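Local coordinates for DCN1-like protein 3 (Homo sapiens, PDB 4GBA) that promotes cullin neddylation as a co-E3, its DCUN1 (PONY) domain binding cullins and the N-terminally acetylated NEDD8-conjugating E2 enzymes, at residues Phe102-Gly107 against Ile155-Trp160; Arg13-Glu18 against Glu29-Asp34; Glu41-Leu46 against Ser85-Ala90. One frame throughout, in Å; residues are numbered along the deposited sequence.

Interaction 1 (Phe102-Gly107 against Ile155-Trp160)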
loop_
_atom_site.group_PDB
_atom_site.type_symbol
_atom_site.label_atom_id
_atom_site.label_comp_id
_atom_site.label_asym_id
_atom_site.label_seq_id
_atom_site.Cartn_x
_atom_site.Cartn_y
_atom_site.Cartn_z
ATOM N N PHE A 102 -4.868 5.369 3.343
ATOM C CA PHE A 102 -4.182 5.893 2.159
ATOM C C PHE A 102 -3.817 4.771 1.173
ATOM O O PHE A 102 -3.901 4.953 -0.039
ATOM C CB PHE A 102 -2.894 6.662 2.546
ATOM C CG PHE A 102 -1.971 6.917 1.374
ATOM C CD1 PHE A 102 -2.163 8.017 0.545
ATOM C CD2 PHE A 102 -0.943 6.028 1.071
ATOM C CE1 PHE A 102 -1.337 8.242 -0.544
ATOM C CE2 PHE A 102 -0.115 6.250 -0.021
ATOM C CZ PHE A 102 -0.316 7.360 -0.827
ATOM N N THR A 103 -3.392 3.627 1.694
ATOM C CA THR A 103 -2.903 2.545 0.843
ATOM C C THR A 103 -4.000 2.031 -0.113
ATOM O O THR A 103 -3.709 1.640 -1.243
ATOM C CB THR A 103 -2.277 1.397 1.685
ATOM O OG1 THR A 103 -1.159 1.907 2.434
ATOM C CG2 THR A 103 -1.809 0.240 0.796
ATOM N N PHE A 104 -5.260 2.066 0.333
ATOM C CA PHE A 104 -6.353 1.642 -0.524
ATOM C C PHE A 104 -6.506 2.601 -1.706
ATOM O O PHE A 104 -6.560 2.174 -2.868
ATOM C CB PHE A 104 -7.676 1.513 0.242
ATOM C CG PHE A 104 -8.827 1.130 -0.641
ATOM C CD1 PHE A 104 -9.150 -0.201 -0.851
ATOM C CD2 PHE A 104 -9.544 2.097 -1.321
ATOM C CE1 PHE A 104 -10.192 -0.551 -1.701
ATOM C CE2 PHE A 104 -10.586 1.739 -2.183
ATOM C CZ PHE A 104 -10.906 0.425 -2.364
ATOM N N GLN A 105 -6.562 3.894 -1.391
ATOM C CA GLN A 105 -6.701 4.967 -2.377
ATOM C C GLN A 105 -5.537 4.981 -3.379
ATOM O O GLN A 105 -5.710 5.247 -4.577
ATOM C CB GLN A 105 -6.776 6.323 -1.650
ATOM C CG GLN A 105 -7.403 7.434 -2.480
ATOM C CD GLN A 105 -8.773 7.035 -3.052
ATOM O OE1 GLN A 105 -9.583 6.386 -2.376
ATOM N NE2 GLN A 105 -9.024 7.408 -4.310
ATOM N N PHE A 106 -4.347 4.706 -2.858
ATOM C CA PHE A 106 -3.125 4.641 -3.643
ATOM C C PHE A 106 -3.218 3.518 -4.683
ATOM O O PHE A 106 -3.002 3.750 -5.875
ATOM C CB PHE A 106 -1.938 4.431 -2.695
ATOM C CG PHE A 106 -0.581 4.512 -3.363
ATOM C CD1 PHE A 106 -0.208 5.636 -4.090
ATOM C CD2 PHE A 106 0.339 3.477 -3.218
ATOM C CE1 PHE A 106 1.051 5.710 -4.687
ATOM C CE2 PHE A 106 1.596 3.544 -3.809
ATOM C CZ PHE A 106 1.950 4.661 -4.544
ATOM N N GLY A 107 -3.562 2.313 -4.235
ATOM C CA GLY A 107 -3.647 1.171 -5.129
ATOM C C GLY A 107 -4.788 1.300 -6.120
ATOM O O GLY A 107 -4.877 0.554 -7.090
ATOM N N ILE A 155 -11.356 -5.982 -4.501
ATOM C CA ILE A 155 -11.550 -5.713 -3.084
ATOM C C ILE A 155 -12.093 -4.297 -2.969
ATOM O O ILE A 155 -11.483 -3.349 -3.465
ATOM C CB ILE A 155 -10.221 -5.877 -2.293
ATOM C CG1 ILE A 155 -9.811 -7.357 -2.259
ATOM C CG2 ILE A 155 -10.343 -5.320 -0.866
ATOM C CD1 ILE A 155 -10.797 -8.268 -1.509
ATOM N N SER A 156 -13.258 -4.171 -2.347
ATOM C CA SER A 156 -13.921 -2.885 -2.189
ATOM C C SER A 156 -13.379 -2.115 -0.978
ATOM O O SER A 156 -12.610 -2.649 -0.178
ATOM C CB SER A 156 -15.442 -3.080 -2.060
ATOM O OG SER A 156 -15.762 -3.729 -0.841
ATOM N N ARG A 157 -13.802 -0.861 -0.852
ATOM C CA ARG A 157 -13.295 0.036 0.183
ATOM C C ARG A 157 -13.686 -0.390 1.591
ATOM O O ARG A 157 -12.937 -0.171 2.536
ATOM C CB ARG A 157 -13.782 1.463 -0.063
ATOM C CG ARG A 157 -13.121 2.490 0.843
ATOM C CD ARG A 157 -13.613 3.892 0.533
ATOM N NE ARG A 157 -13.452 4.226 -0.882
ATOM C CZ ARG A 157 -12.434 4.928 -1.372
ATOM N NH1 ARG A 157 -11.481 5.380 -0.558
ATOM N NH2 ARG A 157 -12.373 5.179 -2.676
ATOM N N ASP A 158 -14.860 -0.993 1.734
ATOM C CA ASP A 158 -15.357 -1.394 3.049
ATOM C C ASP A 158 -14.734 -2.698 3.499
ATOM O O ASP A 158 -14.456 -2.883 4.681
ATOM C CB ASP A 158 -16.884 -1.486 3.037
ATOM C CG ASP A 158 -17.534 -0.128 2.897
ATOM O OD1 ASP A 158 -17.147 0.790 3.659
ATOM O OD2 ASP A 158 -18.402 0.031 2.008
ATOM N N THR A 159 -14.503 -3.598 2.548
ATOM C CA THR A 159 -13.790 -4.847 2.833
ATOM C C THR A 159 -12.347 -4.556 3.259
ATOM O O THR A 159 -11.850 -5.125 4.232
ATOM C CB THR A 159 -13.782 -5.793 1.609
ATOM O OG1 THR A 159 -15.124 -5.986 1.131
ATOM C CG2 THR A 159 -13.146 -7.124 1.965
ATOM N N TRP A 160 -11.680 -3.675 2.523
ATOM C CA TRP A 160 -10.341 -3.231 2.897
ATOM C C TRP A 160 -10.384 -2.581 4.292
ATOM O O TRP A 160 -9.624 -2.957 5.185
ATOM C CB TRP A 160 -9.800 -2.255 1.847
ATOM C CG TRP A 160 -8.444 -1.681 2.169
ATOM C CD1 TRP A 160 -8.178 -0.544 2.899
ATOM C CD2 TRP A 160 -7.170 -2.200 1.761
ATOM N NE1 TRP A 160 -6.822 -0.339 2.978
ATOM C CE2 TRP A 160 -6.176 -1.339 2.291
ATOM C CE3 TRP A 160 -6.769 -3.304 0.996
ATOM C CZ2 TRP A 160 -4.804 -1.553 2.086
ATOM C CZ3 TRP A 160 -5.393 -3.517 0.791
ATOM C CH2 TRP A 160 -4.437 -2.643 1.337
#
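Phe104, near the C-terminal end of helix 93-107, reaches across to Arg157 and Trp160 in the first turn of helix 157-169, a contact within the EF-hand-like cullin-binding part of the DCUN1 domain. The short strand 154-155, which pairs with strand 117-118, leads into that second helix, and Ser156 occupies its N-cap position.

Phe104 and Trp160 bury the most surface in the contact. Phe104 CB sits over one face of the Trp160 indole, 3.5 Å from the centroid of the five-membered ring, a CH-pi contact close to the ring normal. With CG anti to the backbone N (chi1 178°), the phenyl ring is carried out past Trp160 CG to Arg157. The two rings are oblique, their planes 54° apart, with Phe104 CD1 3.4 Å from Trp160 CG. The six-membered part of the indole meets Thr103, whose CG2 lies 3.7 Å from Trp160 CZ2. Outside the two segments, Tyr100 and Trp126 stack on Trp160, which makes the indole part of a larger aromatic cluster. An alanine in place of Trp160 would probably open a gap beside Phe104 CB and Thr103 CG2 and leave the phenyl ring less firmly fixed.

A second CH-pi contact comes from Arg157, whose CA stands over one face of the Phe104 ring, 3.9 Å from its centroid. At the edge of the same ring, near its plane, is the carbonyl oxygen of Ile155.

The polar contact lies at the more exposed margin. Arg157 bends at chi3, and Phe104 CE2 lies over the centre of its guanidinium. NH1 and NH2 both donate to Gln105 OE1, and the amide and guanidinium planes are only 13° apart. The NH2 bond follows a lone pair of the carbonyl; the shorter one, from Arg157 NH1 to Gln105 OE1, measures 2.8 Å and runs nearly along the C=O axis.

Interaction 2 (Arg13-Glu18 against Glu29-Asp34); sequences RRYKDE and ERFCND
Tyr15, in the loop that follows helix 7-13, lays its ring against Phe31 and Asp34 of helix 25-34, joining two N-terminal elements of the DCUN1 domain. Its burial is the greatest in the contact, and the side chain is held on several sides.

Phe31 covers one face. Its CB lies 3.9 Å from the centroid of the Tyr15 ring, 18° off the ring normal, while the edge of the Phe31 ring turns toward the same tyrosine in an edge-to-face pair with planes at 73°. The closest atoms of the two rings are Phe31 CD1 and Tyr15 CE2, 3.7 Å apart. Arg14 CG lies over the opposite face, toward the rim, and Arg30 CB approaches the ring edge. Ile76 of helix 76-89 touches Tyr15, Phe31 and Asp34, bringing a third element to the site.

Asp34 meets the phenol end, its carboxylate turned 62° from the tyrosine ring. A hydrogen bond from Tyr15 OH to Asp34 OD2 is modelled at 2.3 Å, so short that its exact geometry is doubtful; the acceptor lies near the ring plane. The Arg14 guanidinium reaches toward the same carboxylate tip to tip, but any attraction is probably only long-range electrostatics, since Arg14 NH2 stays 4.0 Å from Asp34 OD2.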
loop_
_atom_site.group_PDB
_atom_site.type_symbol
_atom_site.label_atom_id
_atom_site.label_comp_id
_atom_site.label_asym_id
_atom_site.label_seq_id
_atom_site.Cartn_x
_atom_site.Cartn_y
_atom_site.Cartn_z
ATOM N N ARG A 13 13.247 18.872 -11.064
ATOM C CA ARG A 13 13.482 18.989 -12.499
ATOM C C ARG A 13 14.163 17.757 -13.095
ATOM O O ARG A 13 14.003 17.465 -14.280
ATOM C CB ARG A 13 14.305 20.248 -12.810
ATOM C CG ARG A 13 13.499 21.549 -12.799
ATOM C CD ARG A 13 13.014 21.923 -14.201
ATOM N NE ARG A 13 11.810 22.758 -14.175
ATOM C CZ ARG A 13 11.229 23.279 -15.256
ATOM N NH1 ARG A 13 11.743 23.067 -16.463
ATOM N NH2 ARG A 13 10.134 24.020 -15.130
ATOM N N ARG A 14 14.918 17.025 -12.286
ATOM C CA ARG A 14 15.673 15.924 -12.863
ATOM C C ARG A 14 14.889 14.624 -13.009
ATOM O O ARG A 14 15.353 13.714 -13.684
ATOM C CB ARG A 14 17.040 15.728 -12.186
ATOM C CG ARG A 14 17.088 14.916 -10.931
ATOM C CD ARG A 14 18.294 15.386 -10.106
ATOM N NE ARG A 14 19.078 14.308 -9.506
ATOM C CZ ARG A 14 19.803 14.427 -8.387
ATOM N NH1 ARG A 14 19.833 15.581 -7.711
ATOM N NH2 ARG A 14 20.500 13.384 -7.930
ATOM N N TYR A 15 13.695 14.560 -12.412
ATOM C CA TYR A 15 12.844 13.381 -12.514
ATOM C C TYR A 15 11.556 13.730 -13.246
ATOM O O TYR A 15 10.821 12.861 -13.710
ATOM C CB TYR A 15 12.540 12.818 -11.132
ATOM C CG TYR A 15 13.782 12.513 -10.330
ATOM C CD1 TYR A 15 14.576 11.422 -10.645
ATOM C CD2 TYR A 15 14.168 13.319 -9.254
ATOM C CE1 TYR A 15 15.717 11.127 -9.924
ATOM C CE2 TYR A 15 15.322 13.033 -8.522
ATOM C CZ TYR A 15 16.091 11.929 -8.868
ATOM O OH TYR A 15 17.231 11.606 -8.166
ATOM N N LYS A 16 11.311 15.028 -13.359
ATOM C CA LYS A 16 10.097 15.546 -13.973
ATOM C C LYS A 16 9.933 15.104 -15.431
ATOM O O LYS A 16 10.910 14.963 -16.171
ATOM C CB LYS A 16 10.095 17.072 -13.870
ATOM C CG LYS A 16 8.999 17.771 -14.628
ATOM C CD LYS A 16 9.233 19.280 -14.639
ATOM C CE LYS A 16 8.395 19.959 -15.710
ATOM N NZ LYS A 16 8.779 19.517 -17.085
ATOM N N ASP A 17 8.679 14.896 -15.824
ATOM C CA ASP A 17 8.309 14.581 -17.199
ATOM C C ASP A 17 8.590 15.764 -18.121
ATOM O O ASP A 17 8.383 16.918 -17.747
ATOM C CB ASP A 17 6.820 14.223 -17.265
ATOM C CG ASP A 17 6.425 13.623 -18.597
ATOM O OD1 ASP A 17 6.708 12.432 -18.804
ATOM O OD2 ASP A 17 5.831 14.334 -19.435
ATOM N N GLU A 18 9.046 15.473 -19.334
ATOM C CA GLU A 18 9.341 16.522 -20.305
ATOM C C GLU A 18 8.121 17.390 -20.592
ATOM O O GLU A 18 8.254 18.590 -20.795
ATOM C CB GLU A 18 9.859 15.920 -21.614
ATOM C CG GLU A 18 11.061 14.979 -21.456
ATOM C CD GLU A 18 10.669 13.577 -20.993
ATOM O OE1 GLU A 18 9.830 13.450 -20.070
ATOM O OE2 GLU A 18 11.200 12.601 -21.565
ATOM N N GLU A 29 11.123 5.862 -11.498
ATOM C CA GLU A 29 12.068 4.742 -11.527
ATOM C C GLU A 29 13.499 5.240 -11.239
ATOM O O GLU A 29 14.192 4.695 -10.380
ATOM C CB GLU A 29 11.951 3.968 -12.866
ATOM C CG GLU A 29 12.849 2.731 -12.995
ATOM C CD GLU A 29 14.331 3.071 -13.199
ATOM O OE1 GLU A 29 14.639 3.977 -14.004
ATOM O OE2 GLU A 29 15.189 2.437 -12.550
ATOM N N ARG A 30 13.934 6.290 -11.932
ATOM C CA ARG A 30 15.225 6.935 -11.626
ATOM C C ARG A 30 15.285 7.458 -10.180
ATOM O O ARG A 30 16.306 7.338 -9.496
ATOM C CB ARG A 30 15.497 8.086 -12.602
ATOM C CG ARG A 30 15.739 7.658 -14.056
ATOM C CD ARG A 30 17.067 6.882 -14.243
ATOM N NE ARG A 30 16.976 5.486 -13.808
ATOM C CZ ARG A 30 18.025 4.702 -13.563
ATOM N NH1 ARG A 30 19.261 5.174 -13.709
ATOM N NH2 ARG A 30 17.839 3.447 -13.160
ATOM N N PHE A 31 14.183 8.046 -9.724
ATOM C CA PHE A 31 14.084 8.561 -8.360
ATOM C C PHE A 31 14.298 7.450 -7.317
ATOM O O PHE A 31 15.097 7.609 -6.402
ATOM C CB PHE A 31 12.744 9.300 -8.191
ATOM C CG PHE A 31 12.493 9.841 -6.815
ATOM C CD1 PHE A 31 13.260 10.875 -6.303
ATOM C CD2 PHE A 31 11.451 9.350 -6.048
ATOM C CE1 PHE A 31 13.014 11.388 -5.034
ATOM C CE2 PHE A 31 11.197 9.872 -4.777
ATOM C CZ PHE A 31 11.979 10.893 -4.278
ATOM N N CYS A 32 13.621 6.317 -7.466
ATOM C CA CYS A 32 13.860 5.162 -6.583
ATOM C C CYS A 32 15.271 4.600 -6.736
ATOM O O CYS A 32 15.897 4.163 -5.757
ATOM C CB CYS A 32 12.837 4.045 -6.838
ATOM S SG CYS A 32 11.122 4.533 -6.493
ATOM N N ASN A 33 15.768 4.590 -7.967
ATOM C CA ASN A 33 17.138 4.145 -8.182
ATOM C C ASN A 33 18.140 5.008 -7.401
ATOM O O ASN A 33 18.996 4.477 -6.698
ATOM C CB ASN A 33 17.483 4.108 -9.673
ATOM C CG ASN A 33 18.906 3.643 -9.923
ATOM O OD1 ASN A 33 19.244 2.491 -9.675
ATOM N ND2 ASN A 33 19.742 4.539 -10.417
ATOM N N ASP A 34 18.016 6.329 -7.502
ATOM C CA ASP A 34 18.884 7.229 -6.740
ATOM C C ASP A 34 18.750 7.050 -5.229
ATOM O O ASP A 34 19.734 7.117 -4.504
ATOM C CB ASP A 34 18.631 8.678 -7.128
ATOM C CG ASP A 34 19.107 8.992 -8.531
ATOM O OD1 ASP A 34 19.941 8.226 -9.062
ATOM O OD2 ASP A 34 18.663 10.007 -9.099
#

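Interaction 3 (Glu41-Leu46 against Ser85-Ala90); sequences EFRVLL and SLLTEA
Leu46 and Leu87 carry the contact between helix 42-50 and helix 76-89, and its more buried and more exposed sides differ in what they touch. On the buried side the two branches of Leu46 divide the work. CD2 presses on Ala90 CB at 3.7 Å, whereas CD1 lies against the backbone one turn earlier, 3.8 Å from the carbonyl oxygen of Leu86. The same methyl is 4.2 Å from Leu86 CB and 4.0 Å from Leu87 CD2. Leu46 CG, placed beside its own backbone N and anti to the carbonyl carbon (chi1 -64°), also stands over one face of the Phe42 ring, toward its rim.

The phenyl ring then meets Leu87 with its edge: Phe42 CD2 is 3.7 Å from Leu87 CD2, the methyl lying near the ring plane.

This is apolar helix-to-helix packing within the mainly helical DCUN1 domain. The short helical segments cross at 76°, and their axes come no nearer than 10.3 Å, a separation spanned by leucine and phenylalanine side chains. Leu99 of helix 93-107 also packs on Leu46, and Leu128 of helix 119-129 on Phe42, so helices 93-107 and 119-129 pack against the same side chains.

Toward solvent the distances are similar but the partners change. Arg43 and Leu87 are both partly exposed, and the other methyl of Leu87, CD1, faces the guanidinium end of Arg43, lying 3.9 Å from Arg43 NE, where the buried methyls meet hydrocarbon and backbone. Arg43 is extended from CG to NE and passes that methyl obliquely. Its charge lies near that of Glu41, at the N-cap of the same helix, in a long ion pair with Glu41 OE2 well out of the guanidinium plane and 4.0 Å from Arg43 NE.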
loop_
_atom_site.group_PDB
_atom_site.type_symbol
_atom_site.label_atom_id
_atom_site.label_comp_id
_atom_site.label_asym_id
_atom_site.label_seq_id
_atom_site.Cartn_x
_atom_site.Cartn_y
_atom_site.Cartn_z
ATOM N N GLU A 41 9.096 -1.468 -2.746
ATOM C CA GLU A 41 9.308 -1.735 -1.324
ATOM C C GLU A 41 8.595 -0.753 -0.363
ATOM O O GLU A 41 8.118 0.310 -0.764
ATOM C CB GLU A 41 10.801 -1.846 -1.011
ATOM C CG GLU A 41 11.520 -0.516 -0.867
ATOM C CD GLU A 41 12.617 -0.596 0.179
ATOM O OE1 GLU A 41 13.780 -0.829 -0.209
ATOM O OE2 GLU A 41 12.308 -0.453 1.389
ATOM N N PHE A 42 8.520 -1.148 0.904
ATOM C CA PHE A 42 7.723 -0.462 1.932
ATOM C C PHE A 42 8.034 1.041 2.112
ATOM O O PHE A 42 7.119 1.857 2.237
ATOM C CB PHE A 42 7.859 -1.236 3.256
ATOM C CG PHE A 42 7.012 -0.701 4.382
ATOM C CD1 PHE A 42 5.624 -0.629 4.261
ATOM C CD2 PHE A 42 7.605 -0.303 5.587
ATOM C CE1 PHE A 42 4.835 -0.147 5.318
ATOM C CE2 PHE A 42 6.830 0.178 6.647
ATOM C CZ PHE A 42 5.436 0.257 6.508
ATOM N N ARG A 43 9.313 1.408 2.122
ATOM C CA ARG A 43 9.693 2.816 2.245
ATOM C C ARG A 43 9.117 3.681 1.145
ATOM O O ARG A 43 8.868 4.865 1.355
ATOM C CB ARG A 43 11.200 2.984 2.224
ATOM C CG ARG A 43 11.863 2.728 3.536
ATOM C CD ARG A 43 13.291 2.353 3.282
ATOM N NE ARG A 43 13.853 1.651 4.420
ATOM C CZ ARG A 43 15.127 1.307 4.507
ATOM N NH1 ARG A 43 15.948 1.614 3.507
ATOM N NH2 ARG A 43 15.573 0.671 5.592
ATOM N N VAL A 44 8.935 3.091 -0.036
ATOM C CA VAL A 44 8.380 3.818 -1.173
ATOM C C VAL A 44 6.885 4.059 -0.969
ATOM O O VAL A 44 6.379 5.148 -1.266
ATOM C CB VAL A 44 8.672 3.099 -2.516
ATOM C CG1 VAL A 44 7.995 3.821 -3.673
ATOM C CG2 VAL A 44 10.199 3.008 -2.734
ATOM N N LEU A 45 6.188 3.052 -0.445
ATOM C CA LEU A 45 4.817 3.255 0.018
ATOM C C LEU A 45 4.770 4.392 1.076
ATOM O O LEU A 45 3.919 5.287 0.998
ATOM C CB LEU A 45 4.222 1.949 0.569
ATOM C CG LEU A 45 2.822 2.035 1.192
ATOM C CD1 LEU A 45 1.735 2.285 0.121
ATOM C CD2 LEU A 45 2.514 0.782 2.023
ATOM N N LEU A 46 5.698 4.382 2.036
ATOM C CA LEU A 46 5.747 5.454 3.057
ATOM C C LEU A 46 5.959 6.835 2.436
ATOM O O LEU A 46 5.302 7.797 2.813
ATOM C CB LEU A 46 6.833 5.189 4.095
ATOM C CG LEU A 46 6.657 3.945 4.958
ATOM C CD1 LEU A 46 7.692 3.912 6.092
ATOM C CD2 LEU A 46 5.261 3.913 5.516
ATOM N N SER A 85 13.108 7.317 10.528
ATOM C CA SER A 85 12.085 7.972 11.333
ATOM C C SER A 85 10.689 7.868 10.672
ATOM O O SER A 85 9.655 7.937 11.350
ATOM C CB SER A 85 12.478 9.427 11.626
ATOM O OG SER A 85 11.943 10.317 10.656
ATOM N N LEU A 86 10.667 7.709 9.350
ATOM C CA LEU A 86 9.428 7.405 8.639
ATOM C C LEU A 86 8.943 6.026 9.052
ATOM O O LEU A 86 7.758 5.835 9.337
ATOM C CB LEU A 86 9.634 7.452 7.127
ATOM C CG LEU A 86 9.453 8.835 6.507
ATOM C CD1 LEU A 86 9.728 8.807 5.008
ATOM C CD2 LEU A 86 8.049 9.377 6.793
ATOM N N LEU A 87 9.872 5.073 9.099
ATOM C CA LEU A 87 9.549 3.716 9.522
ATOM C C LEU A 87 8.958 3.736 10.931
ATOM O O LEU A 87 7.962 3.072 11.211
ATOM C CB LEU A 87 10.790 2.813 9.471
ATOM C CG LEU A 87 11.303 2.392 8.084
ATOM C CD1 LEU A 87 12.725 1.855 8.162
ATOM C CD2 LEU A 87 10.387 1.361 7.458
ATOM N N THR A 88 9.583 4.510 11.812
ATOM C CA THR A 88 9.116 4.641 13.186
ATOM C C THR A 88 7.741 5.275 13.248
ATOM O O THR A 88 6.863 4.792 13.958
ATOM C CB THR A 88 10.118 5.448 14.039
ATOM O OG1 THR A 88 11.240 4.614 14.334
ATOM C CG2 THR A 88 9.494 5.894 15.346
ATOM N N GLU A 89 7.558 6.356 12.499
ATOM C CA GLU A 89 6.268 7.047 12.436
ATOM C C GLU A 89 5.139 6.086 12.062
ATOM O O GLU A 89 4.082 6.074 12.697
ATOM C CB GLU A 89 6.344 8.167 11.403
ATOM C CG GLU A 89 5.238 9.198 11.467
ATOM C CD GLU A 89 5.495 10.358 10.515
ATOM O OE1 GLU A 89 6.640 10.494 10.030
ATOM O OE2 GLU A 89 4.560 11.134 10.239
ATOM N N ALA A 90 5.380 5.273 11.035
ATOM C CA ALA A 90 4.369 4.362 10.496
ATOM C C ALA A 90 3.995 3.244 11.465
ATOM O O ALA A 90 3.044 2.508 11.225
ATOM C CB ALA A 90 4.830 3.779 9.168
#

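In the fold
From the N terminus, interaction 2 closes first: the loop after helix 7-13 is brought back onto helix 25-34 with ten residues between the segments, including strand 22-23. Interaction 3 follows, joining helix 42-50 to the end of helix 76-89 across 38 residues. Interaction 1 closes last, bringing helix 93-107 against the start of helix 157-169 across 47 residues. The three are in series and neither nest nor cross. Interactions 2 and 3 touch through Cys32 and Val44; interactions 3 and 1 touch where Leu45 packs on Thr103 and Phe106. Val44, Leu45 and Phe106 also pack against the modified side chain of the bound peptide.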